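Local coordinates for sensor protein (Thermotoga maritima, PDB 3A0S) that probably acts as an ATP-dependent histidine kinase in two-component signalling, represented here by its PAS domain, at residues G68-R80 / T84-D96. Sequence-based numbering, arbitrary orientation.
Sequences GERYFNIRFSPFR and TQLLEGVIITIDD
The C-terminal beta hairpin of the PAS domain pairs strand 70-80 with strand 87-95, from the Asn73–Asp95 hydrogen-bonded pair to a beta bulge near the turn. There the register slips by one: Phe79 N bonds to Gly89 O, while Phe79 O accepts from Glu88 N at 2.8 Å. The Phe79 ring folds back over this bulge, its CG wedged between the backbone N and the carbonyl carbon (chi1 64°). One ring face lies over Gly89 N, and Phe79 CD1 meets Ile91 CG1 at 3.7 Å. Beyond it the extended Arg80 chain carries its guanidinium over Leu87, whose CG sits 3.6 Å from Arg80 CZ against the centre of one face; in the plane of the group, Arg80 NH1 donates to Gln85 O at 2.9 Å. At the far end Arg70 forms a two-pronged salt bridge with the C-terminal Asp96, Arg70 NE to Asp96 OD1 at 2.8 Å lying in the guanidinium plane and NH2 to OD2 at 3.0 Å tilted from it; Met1 N also binds OD2. Between these ends, Ile74 CG2 packs on Ile92 CG2 (3.6 Å), and one face of the Phe76 ring lies over Ile92 CG2 while the side chain reaches Val49 and Val53 of helix 44-56. On the other face a water links Ser77 OG, Thr93 OG1 and Ile91 O. An apolar side turned to the helices and a more polar reverse fit the hairpin that supplies the central strand, 87-95, and its neighbour 70-80 in the five-stranded, 2-1-5-4-3 PAS sheet.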
ATOM      1  N   GLY A  68      -6.256  13.039  -5.540  1.00 37.30           N
ATOM      2  CA  GLY A  68      -7.429  13.891  -5.429  1.00 37.65           C
ATOM      3  C   GLY A  68      -7.006  15.342  -5.336  1.00 37.69           C
ATOM      4  O   GLY A  68      -6.226  15.821  -6.160  1.00 38.44           O
ATOM      5  N   GLU A  69      -7.497  16.017  -4.301  1.00 37.62           N
ATOM      6  CA  GLU A  69      -7.286  17.447  -4.060  1.00 37.35           C
ATOM      7  C   GLU A  69      -6.090  17.773  -3.132  1.00 35.91           C
ATOM      8  O   GLU A  69      -5.816  18.949  -2.861  1.00 36.14           O
ATOM      9  CB  GLU A  69      -8.578  18.011  -3.444  1.00 37.86           C
ATOM     10  CG  GLU A  69      -8.778  19.518  -3.525  1.00 41.30           C
ATOM     11  CD  GLU A  69     -10.250  19.894  -3.693  1.00 44.23           C
ATOM     12  OE1 GLU A  69     -11.073  18.972  -3.915  1.00 45.35           O
ATOM     13  OE2 GLU A  69     -10.588  21.104  -3.618  1.00 45.97           O
ATOM     14  N   ARG A  70      -5.386  16.753  -2.639  1.00 34.23           N
ATOM     15  CA  ARG A  70      -4.334  16.985  -1.628  1.00 32.03           C
ATOM     16  C   ARG A  70      -3.008  16.300  -1.933  1.00 29.84           C
ATOM     17  O   ARG A  70      -2.937  15.393  -2.773  1.00 30.26           O
ATOM     18  CB  ARG A  70      -4.811  16.578  -0.222  1.00 32.47           C
ATOM     19  CG  ARG A  70      -6.119  17.206   0.224  1.00 32.90           C
ATOM     20  CD  ARG A  70      -6.262  17.210   1.748  1.00 34.59           C
ATOM     21  NE  ARG A  70      -6.244  15.875   2.362  1.00 35.73           N
ATOM     22  CZ  ARG A  70      -7.304  15.079   2.508  1.00 38.23           C
ATOM     23  NH1 ARG A  70      -8.502  15.445   2.059  1.00 39.89           N
ATOM     24  NH2 ARG A  70      -7.165  13.896   3.102  1.00 36.81           N
ATOM     25  N   TYR A  71      -1.960  16.744  -1.233  1.00 27.95           N
ATOM     26  CA  TYR A  71      -0.663  16.084  -1.251  1.00 26.01           C
ATOM     27  C   TYR A  71      -0.506  15.241   0.010  1.00 24.55           C
ATOM     28  O   TYR A  71      -0.878  15.657   1.117  1.00 23.94           O
ATOM     29  CB  TYR A  71       0.486  17.099  -1.353  1.00 25.64           C
ATOM     30  CG  TYR A  71       0.651  17.694  -2.738  1.00 26.25           C
ATOM     31  CD1 TYR A  71       1.397  17.034  -3.698  1.00 24.64           C
ATOM     32  CD2 TYR A  71       0.084  18.912  -3.061  1.00 26.57           C
ATOM     33  CE1 TYR A  71       1.569  17.542  -4.975  1.00 28.47           C
ATOM     34  CE2 TYR A  71       0.240  19.443  -4.342  1.00 26.84           C
ATOM     35  CZ  TYR A  71       0.988  18.745  -5.290  1.00 26.75           C
ATOM     36  OH  TYR A  71       1.180  19.244  -6.571  1.00 28.13           O
ATOM     37  N   PHE A  72       0.081  14.075  -0.203  1.00 25.13           N
ATOM     38  CA  PHE A  72       0.304  13.078   0.839  1.00 23.92           C
ATOM     39  C   PHE A  72       1.748  12.605   0.913  1.00 24.39           C
ATOM     40  O   PHE A  72       2.451  12.560  -0.115  1.00 24.23           O
ATOM     41  CB  PHE A  72      -0.596  11.859   0.581  1.00 24.88           C
ATOM     42  CG  PHE A  72      -2.046  12.159   0.685  1.00 24.49           C
ATOM     43  CD1 PHE A  72      -2.689  12.085   1.909  1.00 25.43           C
ATOM     44  CD2 PHE A  72      -2.773  12.547  -0.449  1.00 25.40           C
ATOM     45  CE1 PHE A  72      -4.035  12.386   2.025  1.00 24.88           C
ATOM     46  CE2 PHE A  72      -4.112  12.873  -0.345  1.00 25.27           C
ATOM     47  CZ  PHE A  72      -4.762  12.777   0.874  1.00 25.42           C
ATOM     48  N   ASN A  73       2.149  12.205   2.129  1.00 23.20           N
ATOM     49  CA  ASN A  73       3.325  11.368   2.351  1.00 23.44           C
ATOM     50  C   ASN A  73       2.902   9.911   2.105  1.00 23.19           C
ATOM     51  O   ASN A  73       1.855   9.468   2.567  1.00 22.62           O
ATOM     52  CB  ASN A  73       3.763  11.409   3.809  1.00 24.03           C
ATOM     53  CG  ASN A  73       4.257  12.755   4.280  1.00 25.77           C
ATOM     54  OD1 ASN A  73       4.523  13.664   3.500  1.00 27.30           O
ATOM     55  ND2 ASN A  73       4.407  12.872   5.603  1.00 25.79           N
ATOM     56  N   ILE A  74       3.720   9.151   1.401  1.00 23.07           N
ATOM     57  CA  ILE A  74       3.469   7.717   1.264  1.00 23.34           C
ATOM     58  C   ILE A  74       4.748   6.946   1.591  1.00 23.88           C
ATOM     59  O   ILE A  74       5.809   7.208   1.016  1.00 24.07           O
ATOM     60  CB  ILE A  74       2.936   7.348  -0.135  1.00 22.77           C
ATOM     61  CG1 ILE A  74       1.708   8.197  -0.496  1.00 24.51           C
ATOM     62  CG2 ILE A  74       2.622   5.846  -0.226  1.00 22.72           C
ATOM     63  CD1 ILE A  74       1.043   7.834  -1.821  1.00 25.58           C
ATOM     64  N   ARG A  75       4.662   5.997   2.524  1.00 23.07           N
ATOM     65  CA  ARG A  75       5.822   5.155   2.824  1.00 23.39           C
ATOM     66  C   ARG A  75       5.509   3.756   2.347  1.00 22.54           C
ATOM     67  O   ARG A  75       4.393   3.269   2.506  1.00 21.40           O
ATOM     68  CB  ARG A  75       6.097   5.125   4.332  0.50 22.96           C
ATOM     69  CG  ARG A  75       7.300   4.258   4.756  0.50 24.00           C
ATOM     70  CD  ARG A  75       7.614   4.430   6.246  0.50 26.05           C
ATOM     71  NE  ARG A  75       6.510   3.977   7.097  0.50 30.01           N
ATOM     72  CZ  ARG A  75       6.062   4.627   8.170  0.50 32.12           C
ATOM     73  NH1 ARG A  75       6.615   5.771   8.551  0.50 32.79           N
ATOM     74  NH2 ARG A  75       5.062   4.127   8.881  0.50 32.57           N
ATOM     75  N   PHE A  76       6.513   3.115   1.763  1.00 20.76           N
ATOM     76  CA  PHE A  76       6.436   1.727   1.326  1.00 20.46           C
ATOM     77  C   PHE A  76       7.489   0.940   2.075  1.00 21.37           C
ATOM     78  O   PHE A  76       8.698   1.218   1.957  1.00 21.86           O
ATOM     79  CB  PHE A  76       6.747   1.631  -0.162  1.00 20.48           C
ATOM     80  CG  PHE A  76       5.838   2.425  -1.050  1.00 19.64           C
ATOM     81  CD1 PHE A  76       5.989   3.799  -1.221  1.00 20.76           C
ATOM     82  CD2 PHE A  76       4.856   1.774  -1.757  1.00 21.44           C
ATOM     83  CE1 PHE A  76       5.149   4.500  -2.092  1.00 20.19           C
ATOM     84  CE2 PHE A  76       4.017   2.454  -2.612  1.00 19.88           C
ATOM     85  CZ  PHE A  76       4.159   3.806  -2.801  1.00 20.50           C
ATOM     86  N   SER A  77       7.044  -0.066   2.816  1.00 21.35           N
ATOM     87  CA  SER A  77       7.955  -0.839   3.660  1.00 22.11           C
ATOM     88  C   SER A  77       7.858  -2.336   3.371  1.00 21.46           C
ATOM     89  O   SER A  77       6.883  -2.962   3.756  1.00 21.58           O
ATOM     90  CB  SER A  77       7.580  -0.627   5.122  1.00 22.96           C
ATOM     91  OG  SER A  77       7.541   0.765   5.457  1.00 28.14           O
ATOM     92  N   PRO A  78       8.912  -2.924   2.767  1.00 21.16           N
ATOM     93  CA  PRO A  78       8.914  -4.388   2.573  1.00 22.08           C
ATOM     94  C   PRO A  78       9.007  -5.063   3.940  1.00 21.09           C
ATOM     95  O   PRO A  78       9.610  -4.513   4.872  1.00 21.84           O
ATOM     96  CB  PRO A  78      10.165  -4.639   1.735  1.00 22.81           C
ATOM     97  CG  PRO A  78      11.037  -3.473   2.020  1.00 25.16           C
ATOM     98  CD  PRO A  78      10.178  -2.303   2.338  1.00 22.30           C
ATOM     99  N   PHE A  79       8.398  -6.232   4.092  1.00 20.89           N
ATOM    100  CA  PHE A  79       8.548  -6.948   5.368  1.00 20.73           C
ATOM    101  C   PHE A  79       8.730  -8.438   5.128  1.00 21.18           C
ATOM    102  O   PHE A  79       8.375  -8.932   4.056  1.00 20.19           O
ATOM    103  CB  PHE A  79       7.330  -6.706   6.267  1.00 22.66           C
ATOM    104  CG  PHE A  79       6.033  -7.250   5.691  1.00 21.29           C
ATOM    105  CD1 PHE A  79       5.262  -6.480   4.829  1.00 23.99           C
ATOM    106  CD2 PHE A  79       5.592  -8.542   6.008  1.00 23.85           C
ATOM    107  CE1 PHE A  79       4.078  -6.990   4.284  1.00 24.42           C
ATOM    108  CE2 PHE A  79       4.409  -9.049   5.483  1.00 26.54           C
ATOM    109  CZ  PHE A  79       3.657  -8.269   4.622  1.00 24.91           C
ATOM    110  N   ARG A  80       9.332  -9.103   6.118  1.00 20.90           N
ATOM    111  CA  ARG A  80       9.511 -10.556   6.100  1.00 21.89           C
ATOM    112  C   ARG A  80       8.623 -11.220   7.134  1.00 23.19           C
ATOM    113  O   ARG A  80       8.281 -10.625   8.150  1.00 24.20           O
ATOM    114  CB  ARG A  80      10.972 -10.929   6.380  1.00 22.20           C
ATOM    115  CG  ARG A  80      11.937 -10.522   5.288  1.00 22.29           C
ATOM    116  CD  ARG A  80      13.384 -10.933   5.581  1.00 22.60           C
ATOM    117  NE  ARG A  80      14.238 -10.389   4.524  1.00 22.35           N
ATOM    118  CZ  ARG A  80      14.541 -11.015   3.388  1.00 21.84           C
ATOM    119  NH1 ARG A  80      14.142 -12.254   3.135  1.00 20.27           N
ATOM    120  NH2 ARG A  80      15.281 -10.376   2.498  1.00 22.10           N
ATOM    121  N   THR A  84       9.389 -17.795   8.670  1.00 24.94           N
ATOM    122  CA  THR A  84       9.958 -18.380   7.457  1.00 23.49           C
ATOM    123  C   THR A  84      11.123 -17.559   6.919  1.00 22.86           C
ATOM    124  O   THR A  84      11.879 -18.041   6.064  1.00 22.24           O
ATOM    125  CB  THR A  84       8.934 -18.436   6.335  1.00 23.74           C
ATOM    126  OG1 THR A  84       8.608 -17.101   5.963  1.00 21.51           O
ATOM    127  CG2 THR A  84       7.660 -19.159   6.753  1.00 24.26           C
ATOM    128  N   GLN A  85      11.238 -16.313   7.381  1.00 21.54           N
ATOM    129  CA  GLN A  85      12.251 -15.350   6.881  1.00 21.34           C
ATOM    130  C   GLN A  85      12.054 -14.918   5.417  1.00 20.34           C
ATOM    131  O   GLN A  85      12.891 -14.182   4.867  1.00 19.76           O
ATOM    132  CB  GLN A  85      13.694 -15.802   7.180  1.00 22.34           C
ATOM    133  CG  GLN A  85      14.035 -15.784   8.677  1.00 25.75           C
ATOM    134  CD  GLN A  85      13.842 -14.414   9.316  1.00 31.29           C
ATOM    135  OE1 GLN A  85      14.286 -13.390   8.784  1.00 33.40           O
ATOM    136  NE2 GLN A  85      13.139 -14.384  10.445  1.00 34.40           N
ATOM    137  N   LEU A  86      10.924 -15.288   4.812  1.00 18.59           N
ATOM    138  CA  LEU A  86      10.654 -14.892   3.445  1.00 18.35           C
ATOM    139  C   LEU A  86      10.140 -13.473   3.381  1.00 18.36           C
ATOM    140  O   LEU A  86       9.372 -13.038   4.248  1.00 19.41           O
ATOM    141  CB  LEU A  86       9.609 -15.803   2.800  1.00 17.76           C
ATOM    142  CG  LEU A  86      10.060 -17.237   2.641  1.00 19.54           C
ATOM    143  CD1 LEU A  86       8.871 -18.107   2.236  1.00 20.88           C
ATOM    144  CD2 LEU A  86      11.162 -17.344   1.557  1.00 21.58           C
ATOM    145  N   LEU A  87      10.555 -12.751   2.340  1.00 19.70           N
ATOM    146  CA  LEU A  87       9.936 -11.474   1.992  1.00 20.86           C
ATOM    147  C   LEU A  87       8.486 -11.721   1.662  1.00 22.70           C
ATOM    148  O   LEU A  87       8.204 -12.465   0.714  1.00 23.10           O
ATOM    149  CB  LEU A  87      10.650 -10.844   0.799  1.00 22.39           C
ATOM    150  CG  LEU A  87      11.831  -9.974   1.197  1.00 25.63           C
ATOM    151  CD1 LEU A  87      12.739  -9.670  -0.018  1.00 27.13           C
ATOM    152  CD2 LEU A  87      11.364  -8.676   1.870  1.00 26.33           C
ATOM    153  N   GLU A  88       7.565 -11.119   2.422  1.00 22.79           N
ATOM    154  CA  GLU A  88       6.144 -11.464   2.327  1.00 23.72           C
ATOM    155  C   GLU A  88       5.235 -10.344   1.784  1.00 23.35           C
ATOM    156  O   GLU A  88       4.052 -10.582   1.535  1.00 24.66           O
ATOM    157  CB  GLU A  88       5.585 -12.112   3.592  0.50 23.06           C
ATOM    158  CG  GLU A  88       5.984 -13.593   3.736  0.50 21.97           C
ATOM    159  CD  GLU A  88       5.374 -14.506   2.668  0.50 21.35           C
ATOM    160  OE1 GLU A  88       4.333 -14.148   2.085  0.50 22.53           O
ATOM    161  OE2 GLU A  88       5.954 -15.579   2.409  0.50 16.46           O
ATOM    162  N   GLY A  89       5.778  -9.155   1.551  1.00 22.37           N
ATOM    163  CA  GLY A  89       4.953  -8.115   0.938  1.00 21.74           C
ATOM    164  C   GLY A  89       5.448  -6.744   1.305  1.00 21.68           C
ATOM    165  O   GLY A  89       6.604  -6.569   1.654  1.00 21.04           O
ATOM    166  N   VAL A  90       4.561  -5.760   1.165  1.00 20.10           N
ATOM    167  CA  VAL A  90       4.905  -4.343   1.348  1.00 20.16           C
ATOM    168  C   VAL A  90       3.735  -3.663   2.080  1.00 20.31           C
ATOM    169  O   VAL A  90       2.583  -3.806   1.663  1.00 20.48           O
ATOM    170  CB  VAL A  90       5.133  -3.672  -0.022  1.00 20.56           C
ATOM    171  CG1 VAL A  90       5.323  -2.158   0.147  1.00 20.91           C
ATOM    172  CG2 VAL A  90       6.331  -4.289  -0.773  1.00 21.47           C
ATOM    173  N   ILE A  91       4.047  -2.937   3.145  1.00 18.79           N
ATOM    174  CA  ILE A  91       3.082  -2.107   3.871  1.00 19.61           C
ATOM    175  C   ILE A  91       3.171  -0.686   3.309  1.00 19.00           C
ATOM    176  O   ILE A  91       4.254  -0.106   3.155  1.00 19.25           O
ATOM    177  CB  ILE A  91       3.373  -2.087   5.375  1.00 20.48           C
ATOM    178  CG1 ILE A  91       3.336  -3.505   5.947  1.00 22.93           C
ATOM    179  CG2 ILE A  91       2.336  -1.190   6.076  1.00 20.54           C
ATOM    180  CD1 ILE A  91       4.185  -3.689   7.223  1.00 27.08           C
ATOM    181  N   ILE A  92       2.007  -0.153   2.930  1.00 18.17           N
ATOM    182  CA  ILE A  92       1.902   1.199   2.408  1.00 17.80           C
ATOM    183  C   ILE A  92       1.137   2.055   3.428  1.00 18.43           C
ATOM    184  O   ILE A  92       0.026   1.714   3.833  1.00 18.67           O
ATOM    185  CB  ILE A  92       1.193   1.185   1.043  1.00 17.93           C
ATOM    186  CG1 ILE A  92       1.882   0.177   0.110  1.00 19.09           C
ATOM    187  CG2 ILE A  92       1.175   2.595   0.445  1.00 19.45           C
ATOM    188  CD1 ILE A  92       1.080  -0.011  -1.203  1.00 20.54           C
ATOM    189  N   THR A  93       1.763   3.150   3.852  1.00 19.38           N
ATOM    190  CA  THR A  93       1.177   4.038   4.865  1.00 19.08           C
ATOM    191  C   THR A  93       1.066   5.418   4.249  1.00 19.00           C
ATOM    192  O   THR A  93       2.084   5.962   3.799  1.00 20.75           O
ATOM    193  CB  THR A  93       2.081   4.122   6.142  1.00 19.95           C
ATOM    194  OG1 THR A  93       2.354   2.798   6.583  1.00 21.57           O
ATOM    195  CG2 THR A  93       1.348   4.876   7.289  1.00 19.99           C
ATOM    196  N   ILE A  94      -0.143   5.973   4.279  1.00 18.73           N
ATOM    197  CA  ILE A  94      -0.458   7.252   3.617  1.00 18.85           C
ATOM    198  C   ILE A  94      -0.893   8.251   4.681  1.00 19.34           C
ATOM    199  O   ILE A  94      -1.816   7.982   5.472  1.00 19.48           O
ATOM    200  CB  ILE A  94      -1.571   7.087   2.551  1.00 19.80           C
ATOM    201  CG1 ILE A  94      -1.098   6.057   1.528  1.00 22.26           C
ATOM    202  CG2 ILE A  94      -1.864   8.439   1.877  1.00 19.87           C
ATOM    203  CD1 ILE A  94      -2.098   5.670   0.515  1.00 26.83           C
ATOM    204  N   ASP A  95      -0.222   9.395   4.694  1.00 18.51           N
ATOM    205  CA  ASP A  95      -0.499  10.449   5.684  1.00 18.91           C
ATOM    206  C   ASP A  95      -0.608  11.799   5.010  1.00 20.42           C
ATOM    207  O   ASP A  95       0.099  12.043   4.046  1.00 21.26           O
ATOM    208  CB  ASP A  95       0.653  10.605   6.690  1.00 19.36           C
ATOM    209  CG  ASP A  95       1.016   9.309   7.390  1.00 20.23           C
ATOM    210  OD1 ASP A  95       0.100   8.679   7.949  1.00 19.37           O
ATOM    211  OD2 ASP A  95       2.198   8.942   7.373  1.00 21.45           O
ATOM    212  N   ASP A  96      -1.473  12.662   5.547  1.00 21.10           N
ATOM    213  CA  ASP A  96      -1.489  14.061   5.103  1.00 22.01           C
ATOM    214  C   ASP A  96      -0.201  14.776   5.512  1.00 22.18           C
ATOM    215  O   ASP A  96       0.545  14.356   6.412  1.00 22.48           O
ATOM    216  CB  ASP A  96      -2.723  14.807   5.640  1.00 23.09           C
ATOM    217  CG  ASP A  96      -3.879  14.754   4.679  1.00 25.85           C
ATOM    218  OD1 ASP A  96      -3.771  15.372   3.602  1.00 28.39           O
ATOM    219  OD2 ASP A  96      -4.887  14.075   4.969  1.00 27.01           O
ATOM    220  OXT ASP A  96       0.100  15.839   4.932  1.00 23.66           O
TER
HETATM  221  O   HOH W   1       4.607   1.786   5.383  1.00 19.51           O
HETATM  222  O   HOH W   2       2.963   2.017   9.854  1.00 43.60           O